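Local structure of Poly(A) RNA polymerase GLD2 (Rattus norvegicus, 6LBK) at residues L189-V200 against Q238-Q249. The protein probably adds AMP units from ATP to the 3' ends of selected cytoplasmic mRNAs and microRNAs, using magnesium or manganese ions. The protein carries 1 engineered substitution. Sequence-based numbering, arbitrary orientation.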
loop_
_atom_site.group_PDB
_atom_site.type_symbol
_atom_site.label_atom_id
_atom_site.label_comp_id
_atom_site.label_asym_id
_atom_site.label_seq_id
_atom_site.Cartn_x
_atom_site.Cartn_y
_atom_site.Cartn_z
ATOM N N LEU A 189 -8.572 6.429 -2.682
ATOM C CA LEU A 189 -8.990 5.384 -3.607
ATOM C C LEU A 189 -8.902 4.036 -2.922
ATOM O O LEU A 189 -9.913 3.351 -2.737
ATOM C CB LEU A 189 -8.113 5.416 -4.853
ATOM C CG LEU A 189 -8.266 4.303 -5.862
ATOM C CD1 LEU A 189 -9.646 4.404 -6.448
ATOM C CD2 LEU A 189 -7.217 4.544 -6.889
ATOM N N LEU A 190 -7.706 3.719 -2.421
ATOM C CA LEU A 190 -7.428 2.439 -1.781
ATOM C C LEU A 190 -8.301 2.237 -0.561
ATOM O O LEU A 190 -8.857 1.144 -0.353
ATOM C CB LEU A 190 -5.954 2.380 -1.378
ATOM C CG LEU A 190 -5.006 1.611 -2.305
ATOM C CD1 LEU A 190 -5.030 2.124 -3.742
ATOM C CD2 LEU A 190 -3.594 1.594 -1.706
ATOM N N ARG A 191 -8.484 3.297 0.224
ATOM C CA ARG A 191 -9.345 3.206 1.396
ATOM C C ARG A 191 -10.763 2.813 0.999
ATOM O O ARG A 191 -11.396 1.994 1.676
ATOM C CB ARG A 191 -9.340 4.538 2.168
ATOM C CG ARG A 191 -10.329 4.575 3.316
ATOM C CD ARG A 191 -10.076 5.687 4.291
ATOM N NE ARG A 191 -11.036 5.645 5.395
ATOM C CZ ARG A 191 -10.822 5.070 6.579
ATOM N NH1 ARG A 191 -11.783 5.084 7.496
ATOM N NH2 ARG A 191 -9.656 4.483 6.850
ATOM N N THR A 192 -11.257 3.343 -0.126
ATOM C CA THR A 192 -12.615 3.023 -0.559
ATOM C C THR A 192 -12.723 1.567 -0.986
ATOM O O THR A 192 -13.752 0.925 -0.754
ATOM C CB THR A 192 -13.041 3.967 -1.693
ATOM O OG1 THR A 192 -12.870 5.319 -1.263
ATOM C CG2 THR A 192 -14.506 3.757 -2.045
ATOM N N TYR A 193 -11.657 1.029 -1.577
ATOM C CA TYR A 193 -11.596 -0.398 -1.831
ATOM C C TYR A 193 -11.492 -1.178 -0.529
ATOM O O TYR A 193 -12.111 -2.243 -0.385
ATOM C CB TYR A 193 -10.388 -0.705 -2.694
ATOM C CG TYR A 193 -10.514 -0.408 -4.157
ATOM C CD1 TYR A 193 -11.393 -1.118 -4.957
ATOM C CD2 TYR A 193 -9.691 0.537 -4.758
ATOM C CE1 TYR A 193 -11.464 -0.877 -6.301
ATOM C CE2 TYR A 193 -9.761 0.781 -6.102
ATOM C CZ TYR A 193 -10.643 0.072 -6.866
ATOM O OH TYR A 193 -10.708 0.327 -8.207
ATOM N N ALA A 194 -10.701 -0.660 0.429
ATOM C CA ALA A 194 -10.421 -1.399 1.660
ATOM C C ALA A 194 -11.699 -1.705 2.430
ATOM O O ALA A 194 -11.762 -2.686 3.174
ATOM C CB ALA A 194 -9.431 -0.616 2.528
ATOM N N TYR A 195 -12.713 -0.865 2.302
ATOM C CA TYR A 195 -13.957 -1.087 3.020
ATOM C C TYR A 195 -15.121 -1.401 2.077
ATOM O O TYR A 195 -16.273 -1.471 2.523
ATOM C CB TYR A 195 -14.253 0.125 3.914
ATOM C CG TYR A 195 -13.224 0.286 5.018
ATOM C CD1 TYR A 195 -13.363 -0.384 6.235
ATOM C CD2 TYR A 195 -12.088 1.069 4.825
ATOM C CE1 TYR A 195 -12.401 -0.253 7.240
ATOM C CE2 TYR A 195 -11.128 1.211 5.819
ATOM C CZ TYR A 195 -11.284 0.554 7.024
ATOM O OH TYR A 195 -10.317 0.705 8.002
ATOM N N LEU A 196 -14.837 -1.631 0.785
ATOM C CA LEU A 196 -15.896 -1.962 -0.168
ATOM C C LEU A 196 -16.376 -3.401 0.031
ATOM O O LEU A 196 -17.520 -3.732 -0.308
ATOM C CB LEU A 196 -15.400 -1.734 -1.604
ATOM C CG LEU A 196 -16.415 -1.357 -2.700
ATOM C CD1 LEU A 196 -16.919 0.069 -2.479
ATOM C CD2 LEU A 196 -15.843 -1.515 -4.115
ATOM N N GLU A 197 -15.516 -4.263 0.577
ATOM C CA GLU A 197 -15.880 -5.637 0.883
ATOM C C GLU A 197 -15.009 -6.185 2.006
ATOM O O GLU A 197 -13.809 -5.901 2.062
ATOM C CB GLU A 197 -15.747 -6.497 -0.352
ATOM C CG GLU A 197 -16.005 -7.902 -0.085
ATOM C CD GLU A 197 -16.045 -8.611 -1.356
ATOM O OE1 GLU A 197 -16.182 -7.890 -2.366
ATOM O OE2 GLU A 197 -15.908 -9.850 -1.364
ATOM N N ASN A 198 -15.616 -7.015 2.865
ATOM C CA ASN A 198 -15.006 -7.424 4.129
ATOM C C ASN A 198 -13.797 -8.336 3.973
ATOM O O ASN A 198 -13.067 -8.511 4.954
ATOM C CB ASN A 198 -16.038 -8.106 5.031
ATOM C CG ASN A 198 -16.922 -9.103 4.284
ATOM O OD1 ASN A 198 -16.469 -9.789 3.368
ATOM N ND2 ASN A 198 -18.178 -9.217 4.712
ATOM N N ARG A 199 -13.571 -8.924 2.792
ATOM C CA ARG A 199 -12.431 -9.807 2.573
ATOM C C ARG A 199 -11.197 -9.079 2.082
ATOM O O ARG A 199 -10.097 -9.640 2.158
ATOM C CB ARG A 199 -12.788 -10.920 1.571
ATOM C CG ARG A 199 -13.737 -11.964 2.116
ATOM C CD ARG A 199 -14.231 -12.901 1.037
ATOM N NE ARG A 199 -15.227 -12.226 0.213
ATOM C CZ ARG A 199 -15.858 -12.767 -0.827
ATOM N NH1 ARG A 199 -15.609 -14.020 -1.194
ATOM N NH2 ARG A 199 -16.742 -12.048 -1.506
ATOM N N VAL A 200 -11.346 -7.865 1.552
ATOM C CA VAL A 200 -10.196 -7.189 0.952
ATOM C C VAL A 200 -9.123 -6.926 2.000
ATOM O O VAL A 200 -7.933 -7.148 1.754
ATOM C CB VAL A 200 -10.629 -5.895 0.249
ATOM C CG1 VAL A 200 -9.407 -5.171 -0.251
ATOM C CG2 VAL A 200 -11.596 -6.203 -0.917
ATOM N N GLN A 238 -10.262 -8.081 -8.859
ATOM C CA GLN A 238 -11.032 -7.393 -9.891
ATOM C C GLN A 238 -11.309 -8.256 -11.109
ATOM O O GLN A 238 -12.287 -8.010 -11.821
ATOM C CB GLN A 238 -10.301 -6.126 -10.327
ATOM C CG GLN A 238 -10.584 -4.907 -9.470
ATOM C CD GLN A 238 -9.747 -3.719 -9.893
ATOM O OE1 GLN A 238 -8.620 -3.886 -10.366
ATOM N NE2 GLN A 238 -10.299 -2.513 -9.753
ATOM N N THR A 239 -10.485 -9.267 -11.348
ATOM C CA THR A 239 -10.542 -10.055 -12.566
ATOM C C THR A 239 -11.035 -11.488 -12.355
ATOM O O THR A 239 -11.054 -12.273 -13.313
ATOM C CB THR A 239 -9.158 -10.028 -13.206
ATOM O OG1 THR A 239 -8.189 -10.236 -12.172
ATOM C CG2 THR A 239 -8.904 -8.688 -13.873
ATOM N N LEU A 240 -11.524 -11.822 -11.158
ATOM C CA LEU A 240 -12.098 -13.139 -10.927
ATOM C C LEU A 240 -13.302 -13.336 -11.837
ATOM O O LEU A 240 -13.936 -12.362 -12.254
ATOM C CB LEU A 240 -12.499 -13.334 -9.461
ATOM C CG LEU A 240 -11.335 -13.556 -8.472
ATOM C CD1 LEU A 240 -11.774 -13.577 -6.988
ATOM C CD2 LEU A 240 -10.568 -14.823 -8.832
ATOM N N PRO A 241 -13.589 -14.594 -12.214
ATOM C CA PRO A 241 -14.773 -14.878 -13.047
ATOM C C PRO A 241 -16.058 -14.215 -12.580
ATOM O O PRO A 241 -16.780 -13.627 -13.392
ATOM C CB PRO A 241 -14.860 -16.406 -12.955
ATOM C CG PRO A 241 -13.449 -16.836 -12.772
ATOM C CD PRO A 241 -12.830 -15.821 -11.895
ATOM N N GLU A 242 -16.360 -14.289 -11.286
ATOM C CA GLU A 242 -17.434 -13.515 -10.676
ATOM C C GLU A 242 -16.764 -12.524 -9.737
ATOM O O GLU A 242 -16.484 -12.857 -8.577
ATOM C CB GLU A 242 -18.409 -14.426 -9.923
ATOM C CG GLU A 242 -19.123 -15.440 -10.838
ATOM C CD GLU A 242 -20.434 -15.960 -10.261
ATOM O OE1 GLU A 242 -20.586 -15.926 -9.022
ATOM O OE2 GLU A 242 -21.324 -16.368 -11.046
ATOM N N PRO A 243 -16.519 -11.291 -10.171
ATOM C CA PRO A 243 -15.492 -10.467 -9.517
ATOM C C PRO A 243 -15.909 -9.997 -8.134
ATOM O O PRO A 243 -17.087 -9.766 -7.857
ATOM C CB PRO A 243 -15.328 -9.287 -10.481
ATOM C CG PRO A 243 -16.654 -9.190 -11.160
ATOM C CD PRO A 243 -17.241 -10.556 -11.231
ATOM N N ILE A 244 -14.907 -9.862 -7.265
ATOM C CA ILE A 244 -15.092 -9.357 -5.906
ATOM C C ILE A 244 -14.962 -7.831 -5.795
ATOM O O ILE A 244 -15.541 -7.232 -4.872
ATOM C CB ILE A 244 -14.074 -10.055 -4.973
ATOM C CG1 ILE A 244 -14.484 -11.481 -4.667
ATOM C CG2 ILE A 244 -13.799 -9.276 -3.690
ATOM C CD1 ILE A 244 -13.465 -12.197 -3.821
ATOM N N LEU A 245 -14.296 -7.175 -6.748
ATOM C CA LEU A 245 -14.184 -5.718 -6.716
ATOM C C LEU A 245 -14.408 -5.179 -8.126
ATOM O O LEU A 245 -13.920 -5.765 -9.108
ATOM C CB LEU A 245 -12.827 -5.228 -6.165
ATOM C CG LEU A 245 -12.583 -5.373 -4.649
ATOM C CD1 LEU A 245 -11.225 -4.811 -4.224
ATOM C CD2 LEU A 245 -13.733 -4.771 -3.796
ATOM N N PRO A 246 -15.147 -4.076 -8.257
ATOM C CA PRO A 246 -15.314 -3.452 -9.568
ATOM C C PRO A 246 -14.174 -2.499 -9.810
ATOM O O PRO A 246 -13.129 -2.619 -9.158
ATOM C CB PRO A 246 -16.643 -2.715 -9.426
ATOM C CG PRO A 246 -16.620 -2.265 -8.002
ATOM C CD PRO A 246 -15.905 -3.354 -7.220
ATOM N N SER A 247 -14.341 -1.568 -10.744
ATOM C CA SER A 247 -13.435 -0.431 -10.861
ATOM C C SER A 247 -14.096 0.792 -10.243
ATOM O O SER A 247 -15.155 1.221 -10.709
ATOM C CB SER A 247 -13.060 -0.148 -12.311
ATOM O OG SER A 247 -12.304 1.054 -12.382
ATOM N N LEU A 248 -13.497 1.330 -9.172
ATOM C CA LEU A 248 -14.079 2.513 -8.538
ATOM C C LEU A 248 -13.986 3.740 -9.446
ATOM O O LEU A 248 -14.911 4.556 -9.484
ATOM C CB LEU A 248 -13.400 2.794 -7.194
ATOM C CG LEU A 248 -13.684 1.891 -5.990
ATOM C CD1 LEU A 248 -12.742 2.231 -4.851
ATOM C CD2 LEU A 248 -15.134 1.994 -5.545
ATOM N N GLN A 249 -12.882 3.885 -10.186
ATOM C CA GLN A 249 -12.664 5.087 -10.993
ATOM C C GLN A 249 -13.527 5.107 -12.251
ATOM O O GLN A 249 -13.833 6.183 -12.779
ATOM C CB GLN A 249 -11.188 5.201 -11.354
ATOM C CG GLN A 249 -10.321 5.591 -10.193
ATOM C CD GLN A 249 -8.857 5.478 -10.517
ATOM O OE1 GLN A 249 -8.295 4.387 -10.536
ATOM N NE2 GLN A 249 -8.228 6.611 -10.786
#
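The Y193 ring carries CD1 of L248 on one face. L248 CD1 sits almost over the centre of the Y193 ring, 3.3 Å from the centroid and 4° off the normal, as a CH-pi contact. At the ring edge, in its plane, lies the carbonyl O of P246, 3.7 Å from Y193 CE1. L245 CD1 meets Y193 CD1 obliquely. The R199 guanidinium has I244 CD1 over one face, offset toward the rim.

Y193 OH accepts a nearly straight hydrogen bond from the backbone N of L248, at 3.1 Å and 171°. The amide of Q238 stands almost perpendicular to the ring. Q238 NE2 lies near Y193 OH, at a poor angle for a bond. Q238 NE2 donates to P246 O at 2.9 Å and also bonds V307 O. A phenylalanine in place of Y193 lacks the hydroxyl and would probably leave the N-H of L248 without its acceptor.

L248 CD2 turns to L196 and T192. CD2 of L196 touches CD of the P246 ring at 3.6 Å. L245 fits its two methyls against V200 CG2. E197 reaches out extended, with CG anti to the backbone N (chi1 176°), bringing its carboxylate against I244 CG2 and beside R199, in a salt bridge modelled too short to be trusted in detail. R199 also bonds the carbonyls of N279 and S281.

The contact joins the end of helix 182-194 and the turn after it to the loop linking helices 226-239 and 248-251. S247 holds the N-cap position of helix 248-251; its OG bonds R308 O and, weakly, K250 N. This is buried packing away from the probable catalytic magnesium site, where the helix following the palm sheet meets the helical region of a Cid1-type nucleotidyltransferase.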